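Local coordinates for protein putative dienelactone hydrolase (Klebsiella pneumoniae subsp. pneumoniae MGH 78578, PDB 3F67) that is probably a hydrolase of the dienelactone hydrolase family, with the alpha/beta-hydrolase fold, likely acting on ester or lactone bonds, at residues H115-T120 and A134-L139; I128-A133 and V166-P171; L32-V37 and G59-A64. All blocks are in the same frame, centred on the assembly; numbering follows the deposited sequence. Where two conformers were deposited one is given.

Contact 1: H115-T120 and A134-L139; sequences HRLLIT and AHNPQL
Leu117 CD2 and the backbone N of Gln138 lie over the same face of the Asn136 carboxamide, the methyl by its ND2 and the nitrogen by its OD1. Asn136 ND2 meets Leu117 CD2 at 3.4 Å and is hydrogen-bonded to the hydroxyl of Tyr132 in helix 124-133, while Asn136 OD1 accepts from Gln138 N at 2.8 Å, forming an Asx turn. That N-H approaches from 43° out of the carbonyl plane. A type I beta turn from Asn136 to Leu139 overlaps it, with Leu139 N bonded to Asn136 O, so the chain between helix 124-133 and strand 141-145 of this alpha/beta-hydrolase fold is bent back towards strand 116-122. With CG anti to the backbone N (chi1 -179°), Leu139 brings CD1 against the strand between Leu117 and Ile119. This Leu139 CD1 sits 3.5 Å from Leu117 O and 3.8 Å from Ile119 CG2; the side chains of Leu117 and Ile119 each cross that of Leu139 at about a right angle. Helix 93-108 covers Leu117 and Ile119 through Ala104 and Leu100. No direct hydrogen bond joins the two segments, but one water bridges them, accepting from Leu117 N at 3.1 Å and donating to Gln138 O at 2.8 Å.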
ATOM      1  N   HIS A 115       4.100   2.754 -17.972  1.00 14.29           N
ATOM      2  CA  HIS A 115       5.352   3.409 -17.619  1.00 14.70           C
ATOM      3  C   HIS A 115       5.229   4.359 -16.436  1.00 14.86           C
ATOM      4  O   HIS A 115       6.189   5.070 -16.107  1.00 15.39           O
ATOM      5  CB  HIS A 115       5.953   4.119 -18.842  1.00 16.17           C
ATOM      6  CG  HIS A 115       6.332   3.167 -19.937  1.00 22.06           C
ATOM      7  ND1 HIS A 115       7.299   2.197 -19.778  1.00 28.27           N
ATOM      8  CD2 HIS A 115       5.889   3.050 -21.216  1.00 28.42           C
ATOM      9  CE1 HIS A 115       7.434   1.518 -20.911  1.00 29.66           C
ATOM     10  NE2 HIS A 115       6.590   2.016 -21.796  1.00 29.59           N
ATOM     11  N   ARG A 116       4.054   4.365 -15.798  1.00 14.45           N
ATOM     12  CA  ARG A 116       3.785   5.326 -14.700  1.00 13.45           C
ATOM     13  C   ARG A 116       3.108   4.590 -13.548  1.00 13.18           C
ATOM     14  O   ARG A 116       2.069   5.003 -12.990  1.00 14.20           O
ATOM     15  CB  ARG A 116       2.912   6.494 -15.220  1.00 13.01           C
ATOM     16  CG  ARG A 116       3.530   7.162 -16.455  1.00 13.66           C
ATOM     17  CD  ARG A 116       2.667   8.352 -16.935  1.00 14.18           C
ATOM     18  NE  ARG A 116       2.630   9.423 -15.901  1.00 15.87           N
ATOM     19  CZ  ARG A 116       1.820  10.483 -15.972  1.00 15.90           C
ATOM     20  NH1 ARG A 116       0.977  10.619 -16.999  1.00 17.16           N
ATOM     21  NH2 ARG A 116       1.853  11.426 -15.004  1.00 16.74           N
ATOM     22  N   LEU A 117       3.752   3.508 -13.127  1.00 14.22           N
ATOM     23  CA  LEU A 117       3.185   2.695 -12.040  1.00 13.57           C
ATOM     24  C   LEU A 117       3.684   3.132 -10.686  1.00 13.65           C
ATOM     25  O   LEU A 117       4.894   3.221 -10.454  1.00 14.44           O
ATOM     26  CB  LEU A 117       3.558   1.211 -12.230  1.00 13.30           C
ATOM     27  CG  LEU A 117       2.893   0.188 -11.292  1.00 14.33           C
ATOM     28  CD1 LEU A 117       1.360   0.040 -11.495  1.00 15.80           C
ATOM     29  CD2 LEU A 117       3.627  -1.205 -11.441  1.00 13.90           C
ATOM     30  N   LEU A 118       2.728   3.320  -9.780  1.00 12.95           N
ATOM     31  CA  LEU A 118       3.005   3.830  -8.404  1.00 12.78           C
ATOM     32  C   LEU A 118       2.237   2.944  -7.421  1.00 13.70           C
ATOM     33  O   LEU A 118       1.260   2.271  -7.808  1.00 14.52           O
ATOM     34  CB  LEU A 118       2.508   5.266  -8.291  1.00 12.06           C
ATOM     35  CG  LEU A 118       3.088   6.252  -9.299  1.00 13.99           C
ATOM     36  CD1 LEU A 118       2.261   7.533  -9.306  1.00 14.58           C
ATOM     37  CD2 LEU A 118       4.563   6.532  -8.999  1.00 14.56           C
ATOM     38  N   ILE A 119       2.619   2.950  -6.135  1.00 13.78           N
ATOM     39  CA  ILE A 119       1.852   2.180  -5.173  1.00 13.13           C
ATOM     40  C   ILE A 119       1.880   2.880  -3.817  1.00 13.76           C
ATOM     41  O   ILE A 119       2.892   3.494  -3.434  1.00 13.06           O
ATOM     42  CB  ILE A 119       2.413   0.739  -5.059  1.00 14.09           C
ATOM     43  CG1 ILE A 119       1.551  -0.129  -4.154  1.00 14.30           C
ATOM     44  CG2 ILE A 119       3.915   0.739  -4.629  1.00 13.98           C
ATOM     45  CD1 ILE A 119       1.969  -1.681  -4.250  1.00 15.17           C
ATOM     46  N   THR A 120       0.772   2.796  -3.099  1.00 13.87           N
ATOM     47  CA  THR A 120       0.754   3.232  -1.701  1.00 14.02           C
ATOM     48  C   THR A 120      -0.047   2.215  -0.888  1.00 14.30           C
ATOM     49  O   THR A 120      -0.957   1.555  -1.413  1.00 16.27           O
ATOM     50  CB  THR A 120       0.184   4.670  -1.564  1.00 15.01           C
ATOM     51  OG1 THR A 120       0.468   5.164  -0.246  1.00 13.63           O
ATOM     52  CG2 THR A 120      -1.354   4.740  -1.841  1.00 15.66           C
ATOM     53  N   ALA A 134      10.669  -3.900  -3.913  1.00 15.28           N
ATOM     54  CA  ALA A 134      11.816  -4.771  -4.213  1.00 16.94           C
ATOM     55  C   ALA A 134      11.435  -5.906  -5.169  1.00 17.56           C
ATOM     56  O   ALA A 134      12.260  -6.782  -5.481  1.00 19.69           O
ATOM     57  CB  ALA A 134      12.370  -5.367  -2.926  1.00 17.35           C
ATOM     58  N   HIS A 135      10.187  -5.929  -5.610  1.00 14.98           N
ATOM     59  CA  HIS A 135       9.717  -7.036  -6.459  1.00 15.24           C
ATOM     60  C   HIS A 135       9.577  -6.655  -7.935  1.00 16.05           C
ATOM     61  O   HIS A 135       9.989  -7.411  -8.824  1.00 15.74           O
ATOM     62  CB  HIS A 135       8.387  -7.546  -5.898  1.00 15.12           C
ATOM     63  CG  HIS A 135       7.681  -8.530  -6.785  1.00 15.58           C
ATOM     64  ND1 HIS A 135       7.976  -9.881  -6.786  1.00 17.03           N
ATOM     65  CD2 HIS A 135       6.685  -8.356  -7.688  1.00 15.52           C
ATOM     66  CE1 HIS A 135       7.193 -10.498  -7.661  1.00 18.70           C
ATOM     67  NE2 HIS A 135       6.386  -9.598  -8.205  1.00 15.89           N
ATOM     68  N   ASN A 136       8.953  -5.507  -8.193  1.00 16.28           N
ATOM     69  CA  ASN A 136       8.596  -5.106  -9.573  1.00 16.15           C
ATOM     70  C   ASN A 136       9.567  -4.047 -10.065  1.00 17.40           C
ATOM     71  O   ASN A 136       9.494  -2.904  -9.636  1.00 17.20           O
ATOM     72  CB  ASN A 136       7.116  -4.596  -9.670  1.00 15.69           C
ATOM     73  CG  ASN A 136       6.715  -4.262 -11.111  1.00 17.67           C
ATOM     74  OD1 ASN A 136       7.583  -4.220 -11.989  1.00 17.35           O
ATOM     75  ND2 ASN A 136       5.395  -4.075 -11.373  1.00 16.06           N
ATOM     76  N   PRO A 137      10.463  -4.412 -10.999  1.00 17.93           N
ATOM     77  CA  PRO A 137      11.478  -3.433 -11.426  1.00 19.12           C
ATOM     78  C   PRO A 137      10.883  -2.244 -12.215  1.00 18.87           C
ATOM     79  O   PRO A 137      11.567  -1.226 -12.385  1.00 18.75           O
ATOM     80  CB  PRO A 137      12.414  -4.250 -12.328  1.00 18.71           C
ATOM     81  CG  PRO A 137      11.650  -5.388 -12.764  1.00 21.16           C
ATOM     82  CD  PRO A 137      10.599  -5.693 -11.709  1.00 19.17           C
ATOM     83  N   GLN A 138       9.648  -2.409 -12.689  0.50 18.01           N
ATOM     84  CA  GLN A 138       8.930  -1.387 -13.476  0.50 18.29           C
ATOM     85  C   GLN A 138       8.355  -0.300 -12.553  0.50 16.91           C
ATOM     86  O   GLN A 138       8.050   0.793 -13.009  0.50 15.55           O
ATOM     87  CB  GLN A 138       7.774  -2.002 -14.305  0.50 18.83           C
ATOM     88  CG  GLN A 138       8.095  -2.700 -15.674  0.50 22.90           C
ATOM     89  CD  GLN A 138       6.824  -3.227 -16.418  0.50 25.87           C
ATOM     90  OE1 GLN A 138       6.087  -2.467 -17.062  0.50 25.83           O
ATOM     91  NE2 GLN A 138       6.586  -4.532 -16.336  0.50 27.42           N
ATOM     92  N   LEU A 139       8.219  -0.595 -11.257  1.00 15.76           N
ATOM     93  CA  LEU A 139       7.562   0.340 -10.325  1.00 15.70           C
ATOM     94  C   LEU A 139       8.344   1.665 -10.289  1.00 15.34           C
ATOM     95  O   LEU A 139       9.566   1.650 -10.220  1.00 15.24           O
ATOM     96  CB  LEU A 139       7.472  -0.292  -8.930  1.00 16.24           C
ATOM     97  CG  LEU A 139       6.778   0.627  -7.898  1.00 13.72           C
ATOM     98  CD1 LEU A 139       5.268   0.680  -8.136  1.00 15.00           C
ATOM     99  CD2 LEU A 139       7.131   0.041  -6.486  1.00 15.97           C
TER
HETATM  100  O   HOH W   1       6.017   2.036 -14.550  1.00 14.95           O

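Contact 2: I128-A133 and V166-P171; sequences ITWLYA and VDLNAP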
ATOM      1  N   ILE A 128       3.554  -4.512   2.735  1.00 14.55           N
ATOM      2  CA  ILE A 128       3.481  -5.043   1.358  1.00 14.36           C
ATOM      3  C   ILE A 128       4.070  -4.036   0.361  1.00 14.84           C
ATOM      4  O   ILE A 128       4.772  -4.430  -0.579  1.00 14.87           O
ATOM      5  CB  ILE A 128       2.001  -5.404   1.021  1.00 14.21           C
ATOM      6  CG1 ILE A 128       1.509  -6.593   1.882  1.00 14.07           C
ATOM      7  CG2 ILE A 128       1.825  -5.675  -0.493  1.00 13.74           C
ATOM      8  CD1 ILE A 128       2.309  -7.888   1.697  1.00 12.90           C
ATOM      9  N   THR A 129       3.801  -2.761   0.598  1.00 14.41           N
ATOM     10  CA  THR A 129       4.347  -1.694  -0.229  1.00 14.31           C
ATOM     11  C   THR A 129       5.884  -1.776  -0.322  1.00 14.71           C
ATOM     12  O   THR A 129       6.432  -1.709  -1.413  1.00 13.58           O
ATOM     13  CB  THR A 129       3.839  -0.304   0.250  1.00 14.19           C
ATOM     14  OG1 THR A 129       2.438  -0.231  -0.041  1.00 18.44           O
ATOM     15  CG2 THR A 129       4.486   0.840  -0.587  1.00 13.95           C
ATOM     16  N   TRP A 130       6.572  -1.894   0.823  1.00 14.45           N
ATOM     17  CA  TRP A 130       8.023  -2.065   0.783  1.00 14.86           C
ATOM     18  C   TRP A 130       8.419  -3.289  -0.024  1.00 14.97           C
ATOM     19  O   TRP A 130       9.343  -3.238  -0.848  1.00 14.61           O
ATOM     20  CB  TRP A 130       8.570  -2.244   2.213  1.00 13.98           C
ATOM     21  CG  TRP A 130       8.608  -0.990   3.059  1.00 13.27           C
ATOM     22  CD1 TRP A 130       7.760  -0.656   4.104  1.00 12.85           C
ATOM     23  CD2 TRP A 130       9.589   0.060   2.985  1.00 13.15           C
ATOM     24  NE1 TRP A 130       8.165   0.550   4.676  1.00 13.78           N
ATOM     25  CE2 TRP A 130       9.275   1.004   3.999  1.00 14.20           C
ATOM     26  CE3 TRP A 130      10.700   0.303   2.133  1.00 13.81           C
ATOM     27  CZ2 TRP A 130      10.026   2.168   4.203  1.00 15.58           C
ATOM     28  CZ3 TRP A 130      11.464   1.470   2.335  1.00 14.34           C
ATOM     29  CH2 TRP A 130      11.123   2.391   3.371  1.00 16.34           C
ATOM     30  N   LEU A 131       7.767  -4.412   0.264  1.00 14.42           N
ATOM     31  CA  LEU A 131       8.097  -5.649  -0.456  1.00 14.09           C
ATOM     32  C   LEU A 131       7.934  -5.486  -1.972  1.00 14.70           C
ATOM     33  O   LEU A 131       8.760  -6.007  -2.761  1.00 14.80           O
ATOM     34  CB  LEU A 131       7.261  -6.834   0.032  1.00 15.25           C
ATOM     35  CG  LEU A 131       7.388  -7.215   1.524  1.00 17.11           C
ATOM     36  CD1 LEU A 131       6.598  -8.519   1.832  1.00 19.63           C
ATOM     37  CD2 LEU A 131       8.789  -7.291   2.013  1.00 22.72           C
ATOM     38  N   TYR A 132       6.819  -4.858  -2.388  1.00 13.81           N
ATOM     39  CA  TYR A 132       6.538  -4.713  -3.819  1.00 14.23           C
ATOM     40  C   TYR A 132       7.590  -3.835  -4.508  1.00 14.36           C
ATOM     41  O   TYR A 132       7.974  -4.092  -5.683  1.00 15.28           O
ATOM     42  CB  TYR A 132       5.120  -4.117  -4.049  1.00 13.39           C
ATOM     43  CG  TYR A 132       4.665  -4.364  -5.468  1.00 13.18           C
ATOM     44  CD1 TYR A 132       4.458  -5.662  -5.931  1.00 14.50           C
ATOM     45  CD2 TYR A 132       4.509  -3.297  -6.345  1.00 14.17           C
ATOM     46  CE1 TYR A 132       4.096  -5.906  -7.241  1.00 13.90           C
ATOM     47  CE2 TYR A 132       4.123  -3.520  -7.688  1.00 15.23           C
ATOM     48  CZ  TYR A 132       3.914  -4.823  -8.108  1.00 16.59           C
ATOM     49  OH  TYR A 132       3.550  -5.078  -9.409  1.00 18.02           O
ATOM     50  N   ALA A 133       8.095  -2.829  -3.781  1.00 13.76           N
ATOM     51  CA  ALA A 133       9.154  -1.991  -4.320  1.00 15.00           C
ATOM     52  C   ALA A 133      10.464  -2.761  -4.584  1.00 16.09           C
ATOM     53  O   ALA A 133      11.242  -2.347  -5.438  1.00 16.68           O
ATOM     54  CB  ALA A 133       9.421  -0.738  -3.401  1.00 15.48           C
ATOM     55  N   VAL A 166      18.004  -4.126   0.363  1.00 24.05           N
ATOM     56  CA  VAL A 166      19.001  -4.377  -0.617  1.00 22.90           C
ATOM     57  C   VAL A 166      18.523  -4.512  -2.084  1.00 23.44           C
ATOM     58  O   VAL A 166      19.288  -4.232  -3.003  1.00 23.94           O
ATOM     59  CB  VAL A 166      19.867  -5.633  -0.163  1.00 24.29           C
ATOM     60  CG1 VAL A 166      18.968  -6.829   0.211  1.00 22.57           C
ATOM     61  CG2 VAL A 166      20.903  -5.974  -1.217  1.00 25.27           C
ATOM     62  N   ASP A 167      17.261  -4.913  -2.295  1.00 22.57           N
ATOM     63  CA  ASP A 167      16.690  -5.224  -3.633  1.00 22.13           C
ATOM     64  C   ASP A 167      15.685  -4.135  -4.097  1.00 20.92           C
ATOM     65  O   ASP A 167      15.081  -4.251  -5.149  1.00 19.86           O
ATOM     66  CB  ASP A 167      15.952  -6.583  -3.603  1.00 22.29           C
ATOM     67  CG  ASP A 167      16.894  -7.763  -3.371  1.00 26.36           C
ATOM     68  OD1 ASP A 167      18.073  -7.695  -3.760  1.00 29.38           O
ATOM     69  OD2 ASP A 167      16.452  -8.763  -2.793  1.00 30.75           O
ATOM     70  N   LEU A 168      15.549  -3.069  -3.320  1.00 19.50           N
ATOM     71  CA  LEU A 168      14.635  -1.972  -3.706  1.00 19.87           C
ATOM     72  C   LEU A 168      14.935  -1.390  -5.112  1.00 20.78           C
ATOM     73  O   LEU A 168      16.107  -1.117  -5.460  1.00 21.64           O
ATOM     74  CB  LEU A 168      14.625  -0.880  -2.627  1.00 19.27           C
ATOM     75  CG  LEU A 168      13.920  -1.258  -1.335  1.00 18.49           C
ATOM     76  CD1 LEU A 168      14.247  -0.222  -0.237  1.00 18.15           C
ATOM     77  CD2 LEU A 168      12.345  -1.472  -1.512  1.00 15.21           C
ATOM     78  N   ASN A 169      13.865  -1.235  -5.899  0.65 20.55           N
ATOM     79  CA  ASN A 169      13.919  -0.861  -7.325  0.65 21.24           C
ATOM     80  C   ASN A 169      13.485   0.584  -7.561  0.65 20.41           C
ATOM     81  O   ASN A 169      13.767   1.140  -8.620  0.65 19.33           O
ATOM     82  CB  ASN A 169      12.977  -1.745  -8.169  0.65 21.61           C
ATOM     83  CG  ASN A 169      13.353  -3.218  -8.135  0.65 22.43           C
ATOM     84  OD1 ASN A 169      12.524  -4.084  -7.840  0.65 23.95           O
ATOM     85  ND2 ASN A 169      14.596  -3.506  -8.445  0.65 23.88           N
ATOM     86  N   ALA A 170      12.766   1.146  -6.586  1.00 19.35           N
ATOM     87  CA  ALA A 170      12.030   2.414  -6.716  1.00 18.36           C
ATOM     88  C   ALA A 170      12.182   3.204  -5.426  1.00 17.86           C
ATOM     89  O   ALA A 170      12.345   2.593  -4.344  1.00 18.52           O
ATOM     90  CB  ALA A 170      10.520   2.123  -6.911  1.00 18.92           C
ATOM     91  N   PRO A 171      12.139   4.563  -5.507  1.00 16.60           N
ATOM     92  CA  PRO A 171      12.189   5.392  -4.297  1.00 15.84           C
ATOM     93  C   PRO A 171      10.979   5.150  -3.400  1.00 14.95           C
ATOM     94  O   PRO A 171       9.834   5.180  -3.904  1.00 15.62           O
ATOM     95  CB  PRO A 171      12.143   6.848  -4.845  1.00 15.98           C
ATOM     96  CG  PRO A 171      12.547   6.717  -6.261  1.00 19.14           C
ATOM     97  CD  PRO A 171      12.093   5.383  -6.737  1.00 16.42           C
TER
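Two similar first torsions bring the apolar groups together: Trp130 (chi1 -74°) and Leu168 (chi1 -72°) both hold CG anti to their own carbonyl carbon, beside the backbone N. The two side chains cross obliquely, and the two methyls of the leucine meet different partners. Leu168 CD1 comes to the edge of the indole, near the ring plane, 4.2 Å from Trp130 CZ3. Its sister Leu168 CD2 goes to the helix itself, where it meets the methyl of Ala133, 3.6 Å from Ala133 CB, and also rests against the backbone, with Leu168 CD2 3.5 Å from Trp130 O. Beyond these methyls the backbone takes over: Asn169 N donates to Ala133 O at 2.9 Å, from 32° above the carbonyl plane, so the Ala133 carbonyl is bonded by the loop. In one of the two conformers of its side chain, Asn169 OD1 also lies 3.2 Å from Ala133 O, a meeting of two acceptors and not a bond. Trp130 NE1 turns to the hydroxyl of Tyr176, and Leu195 of helix 185-197 covers both Trp130 and Leu168. The arrangement joins helix 124-133, which follows the possible nucleophile elbow, to the loop leading into strand 172-177, a helix-to-loop contact on the flank of the alpha/beta-hydrolase sheet.

Contact 3: L32-V37 and G59-A64; sequences LPIVIV and GYLAIA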
ATOM      1  N   LEU A  32      -3.258   7.133 -17.924  1.00 13.38           N
ATOM      2  CA  LEU A  32      -3.120   7.808 -16.626  1.00 12.91           C
ATOM      3  C   LEU A  32      -2.004   7.205 -15.810  1.00 12.86           C
ATOM      4  O   LEU A  32      -1.754   6.002 -15.916  1.00 12.92           O
ATOM      5  CB  LEU A  32      -4.436   7.654 -15.826  1.00 12.54           C
ATOM      6  CG  LEU A  32      -5.629   8.413 -16.454  1.00 12.56           C
ATOM      7  CD1 LEU A  32      -6.904   7.825 -15.828  1.00 14.79           C
ATOM      8  CD2 LEU A  32      -5.456   9.881 -16.113  1.00 14.25           C
ATOM      9  N   PRO A  33      -1.359   8.015 -14.951  1.00 13.50           N
ATOM     10  CA  PRO A  33      -0.495   7.388 -13.928  1.00 13.94           C
ATOM     11  C   PRO A  33      -1.371   6.504 -13.020  1.00 13.12           C
ATOM     12  O   PRO A  33      -2.556   6.869 -12.713  1.00 13.20           O
ATOM     13  CB  PRO A  33       0.067   8.605 -13.135  1.00 14.25           C
ATOM     14  CG  PRO A  33      -0.982   9.712 -13.364  1.00 14.26           C
ATOM     15  CD  PRO A  33      -1.638   9.465 -14.692  1.00 13.43           C
ATOM     16  N   ILE A  34      -0.824   5.366 -12.585  1.00 13.32           N
ATOM     17  CA  ILE A  34      -1.589   4.370 -11.838  1.00 13.42           C
ATOM     18  C   ILE A  34      -1.116   4.378 -10.398  1.00 14.60           C
ATOM     19  O   ILE A  34       0.098   4.308 -10.167  1.00 14.71           O
ATOM     20  CB  ILE A  34      -1.283   2.955 -12.401  1.00 13.56           C
ATOM     21  CG1 ILE A  34      -1.645   2.886 -13.908  1.00 15.41           C
ATOM     22  CG2 ILE A  34      -1.951   1.852 -11.543  1.00 14.59           C
ATOM     23  CD1 ILE A  34      -0.863   1.821 -14.636  1.00 16.35           C
ATOM     24  N   VAL A  35      -2.050   4.428  -9.437  1.00 13.14           N
ATOM     25  CA  VAL A  35      -1.653   4.158  -8.049  1.00 13.89           C
ATOM     26  C   VAL A  35      -2.383   2.887  -7.596  1.00 14.29           C
ATOM     27  O   VAL A  35      -3.623   2.891  -7.428  1.00 15.16           O
ATOM     28  CB  VAL A  35      -1.958   5.339  -7.075  1.00 12.88           C
ATOM     29  CG1 VAL A  35      -1.518   4.963  -5.626  1.00 14.51           C
ATOM     30  CG2 VAL A  35      -1.267   6.621  -7.547  1.00 15.21           C
ATOM     31  N   ILE A  36      -1.621   1.828  -7.365  1.00 12.72           N
ATOM     32  CA  ILE A  36      -2.227   0.637  -6.708  1.00 14.66           C
ATOM     33  C   ILE A  36      -2.336   0.989  -5.215  1.00 14.93           C
ATOM     34  O   ILE A  36      -1.380   1.514  -4.639  1.00 14.63           O
ATOM     35  CB  ILE A  36      -1.334  -0.529  -6.902  1.00 14.97           C
ATOM     36  CG1 ILE A  36      -1.243  -0.890  -8.418  1.00 16.48           C
ATOM     37  CG2 ILE A  36      -1.853  -1.757  -6.094  1.00 18.63           C
ATOM     38  CD1 ILE A  36      -0.300  -2.080  -8.655  1.00 19.07           C
ATOM     39  N   VAL A  37      -3.496   0.740  -4.610  1.00 13.92           N
ATOM     40  CA  VAL A  37      -3.732   1.123  -3.216  1.00 13.41           C
ATOM     41  C   VAL A  37      -3.850  -0.187  -2.432  1.00 14.74           C
ATOM     42  O   VAL A  37      -4.750  -1.015  -2.725  1.00 14.75           O
ATOM     43  CB  VAL A  37      -5.051   1.907  -3.082  1.00 14.91           C
ATOM     44  CG1 VAL A  37      -5.325   2.205  -1.595  1.00 13.30           C
ATOM     45  CG2 VAL A  37      -4.942   3.263  -3.850  1.00 13.01           C
ATOM     46  N   GLY A  59      -5.775  13.116 -10.116  1.00 16.58           N
ATOM     47  CA  GLY A  59      -5.414  12.765 -11.491  1.00 15.79           C
ATOM     48  C   GLY A  59      -4.927  11.344 -11.726  1.00 15.23           C
ATOM     49  O   GLY A  59      -4.524  11.029 -12.856  1.00 16.30           O
ATOM     50  N   TYR A  60      -5.029  10.491 -10.699  1.00 14.87           N
ATOM     51  CA  TYR A  60      -4.545   9.112 -10.774  1.00 13.84           C
ATOM     52  C   TYR A  60      -5.677   8.107 -11.073  1.00 14.96           C
ATOM     53  O   TYR A  60      -6.848   8.336 -10.702  1.00 15.00           O
ATOM     54  CB  TYR A  60      -3.902   8.709  -9.425  1.00 14.72           C
ATOM     55  CG  TYR A  60      -2.663   9.495  -9.171  1.00 13.73           C
ATOM     56  CD1 TYR A  60      -1.473   9.185  -9.882  1.00 14.36           C
ATOM     57  CD2 TYR A  60      -2.640  10.555  -8.261  1.00 15.65           C
ATOM     58  CE1 TYR A  60      -0.315   9.948  -9.705  1.00 14.65           C
ATOM     59  CE2 TYR A  60      -1.484  11.293  -8.078  1.00 15.82           C
ATOM     60  CZ  TYR A  60      -0.328  10.974  -8.786  1.00 16.69           C
ATOM     61  OH  TYR A  60       0.812  11.707  -8.625  1.00 17.56           O
ATOM     62  N   LEU A  61      -5.315   7.038 -11.779  1.00 14.70           N
ATOM     63  CA  LEU A  61      -6.148   5.803 -11.838  1.00 14.09           C
ATOM     64  C   LEU A  61      -5.751   5.014 -10.598  1.00 14.04           C
ATOM     65  O   LEU A  61      -4.655   4.419 -10.539  1.00 14.07           O
ATOM     66  CB  LEU A  61      -5.868   4.995 -13.123  1.00 13.64           C
ATOM     67  CG  LEU A  61      -6.387   3.526 -13.154  1.00 13.65           C
ATOM     68  CD1 LEU A  61      -7.894   3.512 -12.878  1.00 14.06           C
ATOM     69  CD2 LEU A  61      -6.062   2.918 -14.562  1.00 14.70           C
ATOM     70  N   ALA A  62      -6.622   5.018  -9.595  1.00 13.20           N
ATOM     71  CA  ALA A  62      -6.299   4.371  -8.321  1.00 13.10           C
ATOM     72  C   ALA A  62      -7.081   3.079  -8.229  1.00 13.43           C
ATOM     73  O   ALA A  62      -8.310   3.059  -8.480  1.00 14.31           O
ATOM     74  CB  ALA A  62      -6.724   5.299  -7.140  1.00 13.33           C
ATOM     75  N   ILE A  63      -6.395   2.015  -7.878  1.00 13.10           N
ATOM     76  CA  ILE A  63      -7.029   0.646  -7.922  1.00 13.68           C
ATOM     77  C   ILE A  63      -6.736  -0.073  -6.620  1.00 14.67           C
ATOM     78  O   ILE A  63      -5.567  -0.185  -6.248  1.00 14.01           O
ATOM     79  CB  ILE A  63      -6.461  -0.210  -9.100  1.00 13.19           C
ATOM     80  CG1 ILE A  63      -6.708   0.505 -10.436  1.00 13.83           C
ATOM     81  CG2 ILE A  63      -7.159  -1.599  -9.123  1.00 13.89           C
ATOM     82  CD1 ILE A  63      -5.726   0.013 -11.550  1.00 17.32           C
ATOM     83  N   ALA A  64      -7.785  -0.530  -5.909  1.00 13.27           N
ATOM     84  CA  ALA A  64      -7.587  -1.265  -4.653  1.00 14.66           C
ATOM     85  C   ALA A  64      -8.112  -2.702  -4.854  1.00 13.88           C
ATOM     86  O   ALA A  64      -9.332  -2.914  -4.872  1.00 14.20           O
ATOM     87  CB  ALA A  64      -8.392  -0.616  -3.526  1.00 14.07           C
TER
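Four backbone hydrogen bonds run up the seam between 32-37 and 59-64, alternating in direction. Leu61 N donates to Pro33 O nearly along the C=O axis, at 2.9 Å, and Val35 N returns a bond to Leu61 O. Ile63 N then reaches Val35 O in the carbonyl plane, and Val37 N closes the ladder on Ile63 O, the straightest of the four at 167°. Around this ladder the side chains sort by face. On one, Ile34 and Ile63 lie side by side, with Ile34 CG2 4.2 Å from Ile63 CD1. On the side of Val35, Val35 CG2 sits over one face of the Tyr60 ring, 3.5 Å from Tyr60 CD1, while Pro33 CG comes obliquely to the same ring carbon at 3.6 Å. Further out, Leu118 also packs on Tyr60, Leu55 of helix 46-57 covers Val35 and Val37, and Ala107 of helix 93-108 covers Ile34 and Ile63. Just before the second strand, Gly59, with positive phi (110°), ends the preceding helix in a Schellman motif and turns the chain into the sheet. Two parallel strands joined through helix 46-57 make this a beta-alpha-beta crossover of the alpha/beta-hydrolase fold.

In the fold
Contact 3 closes first along the chain, joining strands 32-38 and 61-65; contacts 1 and 2 follow with their segments alternating. Strand 116-122 lies beside strand 32-38 in the central sheet, where Leu118 N and Thr120 N probably bond to Ile34 O and Ile36 O, so contacts 1 and 3, with centres 12 Å apart, share the sheet directly. Contacts 1 and 2 are closer, centres 8 Å apart, and touch where Leu139 CD2 packs on Ala133. Contacts 2 and 3, centres 18 Å apart, do not touch. Strand 116-122 of contact 1 and helix 124-133 of contact 2 flank a possible nucleophile elbow carrying Cys123, which has triad-like geometry with His212 and Asp180; contact 3 holds the neighbouring strands.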